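Long-range contact in polyketide synthase PksJ (Bacillus subtilis subsp. subtilis, PDB 4J1Q), which is a ketoreductase domain of the bacillaene assembly line that reduces alpha- and beta-keto groups stereoselectively, probably using NADPH as the hydride donor: residues P28-Q33 with F180-R185. Numbering follows the deposited sequence.
Sequences PVWEKQ and FVKGWR
Lys182 lays its aliphatic chain over one face of the Trp30 indole. Its CB sits 4.1 Å from the centroid of the six-membered ring, a CH-pi contact 25° off the normal. A bend at chi3 (-97°) brings Lys182 CE to 3.6 Å from Trp30 CZ2. A second bend at chi4 (-73°) leaves Lys182 NZ 3.7 Å from Trp30 CZ2 and also near CE2. Phe180 CB meets the same indole at 3.8 Å from Trp30 CE3. The Phe180 ring stands with its edge to the backbone of Glu31 and Lys32. On the sheet face that carries Pro28, Trp30 and Lys182, Trp184 brings CZ3 to 3.6 Å from Pro28 CD, and its ring also meets Phe431 of strand 429-435. On the sheet face of Val29 and Glu31, Val29 CG2 lies close to Arg185 CB at 3.3 Å.

The two strands are antiparallel. Val29 and Gly183 exchange two backbone hydrogen bonds, and so do Glu31 and Val181. Val29 N to Gly183 O is 2.8 Å. Strands 171-175 and 429-435 flank this pair, consistent with a place at the junction of the structural and catalytic subdomains, as in related ketoreductases. The four backbone bonds set the register, while indole and lysine chain add mostly apolar contact, with no salt bridge between the segments.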
loop_
_atom_site.group_PDB
_atom_site.type_symbol
_atom_site.label_atom_id
_atom_site.label_comp_id
_atom_site.label_asym_id
_atom_site.label_seq_id
_atom_site.Cartn_x
_atom_site.Cartn_y
_atom_site.Cartn_z
ATOM N N PRO A 28 -11.699 2.562 4.465
ATOM C CA PRO A 28 -11.665 3.875 3.755
ATOM C C PRO A 28 -13.003 4.198 3.076
ATOM O O PRO A 28 -13.629 3.298 2.545
ATOM C CB PRO A 28 -10.602 3.650 2.672
ATOM C CG PRO A 28 -10.671 2.181 2.397
ATOM C CD PRO A 28 -10.895 1.547 3.753
ATOM N N VAL A 29 -13.429 5.462 3.077
ATOM C CA VAL A 29 -14.715 5.836 2.462
ATOM C C VAL A 29 -14.612 7.132 1.649
ATOM O O VAL A 29 -13.931 8.076 2.041
ATOM C CB VAL A 29 -15.845 5.951 3.506
ATOM C CG1 VAL A 29 -17.187 6.088 2.809
ATOM C CG2 VAL A 29 -15.867 4.718 4.398
ATOM N N TRP A 30 -15.244 7.145 0.484
ATOM C CA TRP A 30 -15.517 8.378 -0.220
ATOM C C TRP A 30 -16.756 9.033 0.292
ATOM O O TRP A 30 -17.855 8.500 0.128
ATOM C CB TRP A 30 -15.666 8.086 -1.688
ATOM C CG TRP A 30 -14.380 7.621 -2.302
ATOM C CD1 TRP A 30 -14.077 6.359 -2.790
ATOM C CD2 TRP A 30 -13.141 8.407 -2.474
ATOM N NE1 TRP A 30 -12.813 6.340 -3.310
ATOM C CE2 TRP A 30 -12.192 7.524 -3.130
ATOM C CE3 TRP A 30 -12.766 9.711 -2.192
ATOM C CZ2 TRP A 30 -10.916 7.933 -3.443
ATOM C CZ3 TRP A 30 -11.491 10.127 -2.546
ATOM C CH2 TRP A 30 -10.587 9.264 -3.163
ATOM N N GLU A 31 -16.587 10.186 0.940
ATOM C CA GLU A 31 -17.711 10.933 1.515
ATOM C C GLU A 31 -17.891 12.283 0.844
ATOM O O GLU A 31 -16.932 12.863 0.339
ATOM C CB GLU A 31 -17.478 11.166 3.005
ATOM C CG GLU A 31 -17.478 9.903 3.850
ATOM C CD GLU A 31 -16.761 10.095 5.163
ATOM O OE1 GLU A 31 -15.789 10.895 5.208
ATOM O OE2 GLU A 31 -17.171 9.426 6.141
ATOM N N LYS A 32 -19.097 12.834 0.923
ATOM C CA LYS A 32 -19.283 14.265 0.713
ATOM C C LYS A 32 -18.982 15.019 2.002
ATOM O O LYS A 32 -19.578 14.754 3.047
ATOM C CB LYS A 32 -20.705 14.557 0.253
ATOM C CG LYS A 32 -20.964 14.227 -1.207
ATOM C CD LYS A 32 -22.219 14.937 -1.690
ATOM C CE LYS A 32 -22.559 14.571 -3.125
ATOM N NZ LYS A 32 -24.036 14.582 -3.317
ATOM N N GLN A 33 -18.020 15.929 1.935
ATOM C CA GLN A 33 -17.541 16.608 3.133
ATOM C C GLN A 33 -16.909 17.963 2.815
ATOM O O GLN A 33 -15.680 18.106 2.811
ATOM C CB GLN A 33 -16.551 15.712 3.879
ATOM C CG GLN A 33 -15.731 16.422 4.941
ATOM C CD GLN A 33 -14.819 15.470 5.693
ATOM O OE1 GLN A 33 -14.904 14.242 5.531
ATOM N NE2 GLN A 33 -13.938 16.027 6.524
ATOM N N PHE A 180 -15.968 13.929 -3.989
ATOM C CA PHE A 180 -15.716 13.158 -2.767
ATOM C C PHE A 180 -14.338 13.408 -2.169
ATOM O O PHE A 180 -13.366 13.697 -2.889
ATOM C CB PHE A 180 -15.914 11.648 -3.000
ATOM C CG PHE A 180 -17.259 11.286 -3.586
ATOM C CD1 PHE A 180 -17.399 10.989 -4.943
ATOM C CD2 PHE A 180 -18.378 11.189 -2.772
ATOM C CE1 PHE A 180 -18.642 10.638 -5.472
ATOM C CE2 PHE A 180 -19.620 10.847 -3.302
ATOM C CZ PHE A 180 -19.759 10.602 -4.658
ATOM N N VAL A 181 -14.265 13.253 -0.847
ATOM C CA VAL A 181 -13.020 13.271 -0.096
ATOM C C VAL A 181 -12.869 11.896 0.572
ATOM O O VAL A 181 -13.859 11.307 0.962
ATOM C CB VAL A 181 -13.085 14.362 0.990
ATOM C CG1 VAL A 181 -11.813 14.354 1.829
ATOM C CG2 VAL A 181 -13.319 15.752 0.351
ATOM N N LYS A 182 -11.647 11.373 0.701
ATOM C CA LYS A 182 -11.440 10.103 1.420
ATOM C C LYS A 182 -11.295 10.329 2.923
ATOM O O LYS A 182 -10.668 11.298 3.354
ATOM C CB LYS A 182 -10.206 9.373 0.884
ATOM C CG LYS A 182 -10.264 7.856 0.992
ATOM C CD LYS A 182 -8.904 7.245 0.670
ATOM C CE LYS A 182 -8.807 6.761 -0.776
ATOM N NZ LYS A 182 -9.620 5.521 -0.952
ATOM N N GLY A 183 -11.933 9.468 3.705
ATOM C CA GLY A 183 -11.844 9.484 5.156
ATOM C C GLY A 183 -12.056 8.050 5.656
ATOM O O GLY A 183 -12.062 7.116 4.864
ATOM N N TRP A 184 -12.329 7.889 6.947
ATOM C CA TRP A 184 -12.263 6.586 7.593
ATOM C C TRP A 184 -13.535 6.267 8.322
ATOM O O TRP A 184 -13.812 6.852 9.370
ATOM C CB TRP A 184 -11.095 6.541 8.570
ATOM C CG TRP A 184 -9.749 6.520 7.901
ATOM C CD1 TRP A 184 -8.778 7.529 7.887
ATOM C CD2 TRP A 184 -9.172 5.424 7.115
ATOM N NE1 TRP A 184 -7.674 7.132 7.166
ATOM C CE2 TRP A 184 -7.855 5.890 6.659
ATOM C CE3 TRP A 184 -9.603 4.155 6.747
ATOM C CZ2 TRP A 184 -7.020 5.087 5.893
ATOM C CZ3 TRP A 184 -8.766 3.360 5.968
ATOM C CH2 TRP A 184 -7.498 3.808 5.561
ATOM N N ARG A 185 -14.311 5.324 7.783
ATOM C CA ARG A 185 -15.449 4.747 8.503
ATOM C C ARG A 185 -15.047 3.531 9.324
ATOM O O ARG A 185 -14.454 2.565 8.803
ATOM C CB ARG A 185 -16.602 4.397 7.552
ATOM C CG ARG A 185 -17.914 4.063 8.265
ATOM C CD ARG A 185 -19.152 4.423 7.436
ATOM N NE ARG A 185 -19.239 3.667 6.183
ATOM C CZ ARG A 185 -19.622 2.393 6.085
ATOM N NH1 ARG A 185 -19.981 1.714 7.167
ATOM N NH2 ARG A 185 -19.632 1.786 4.904
#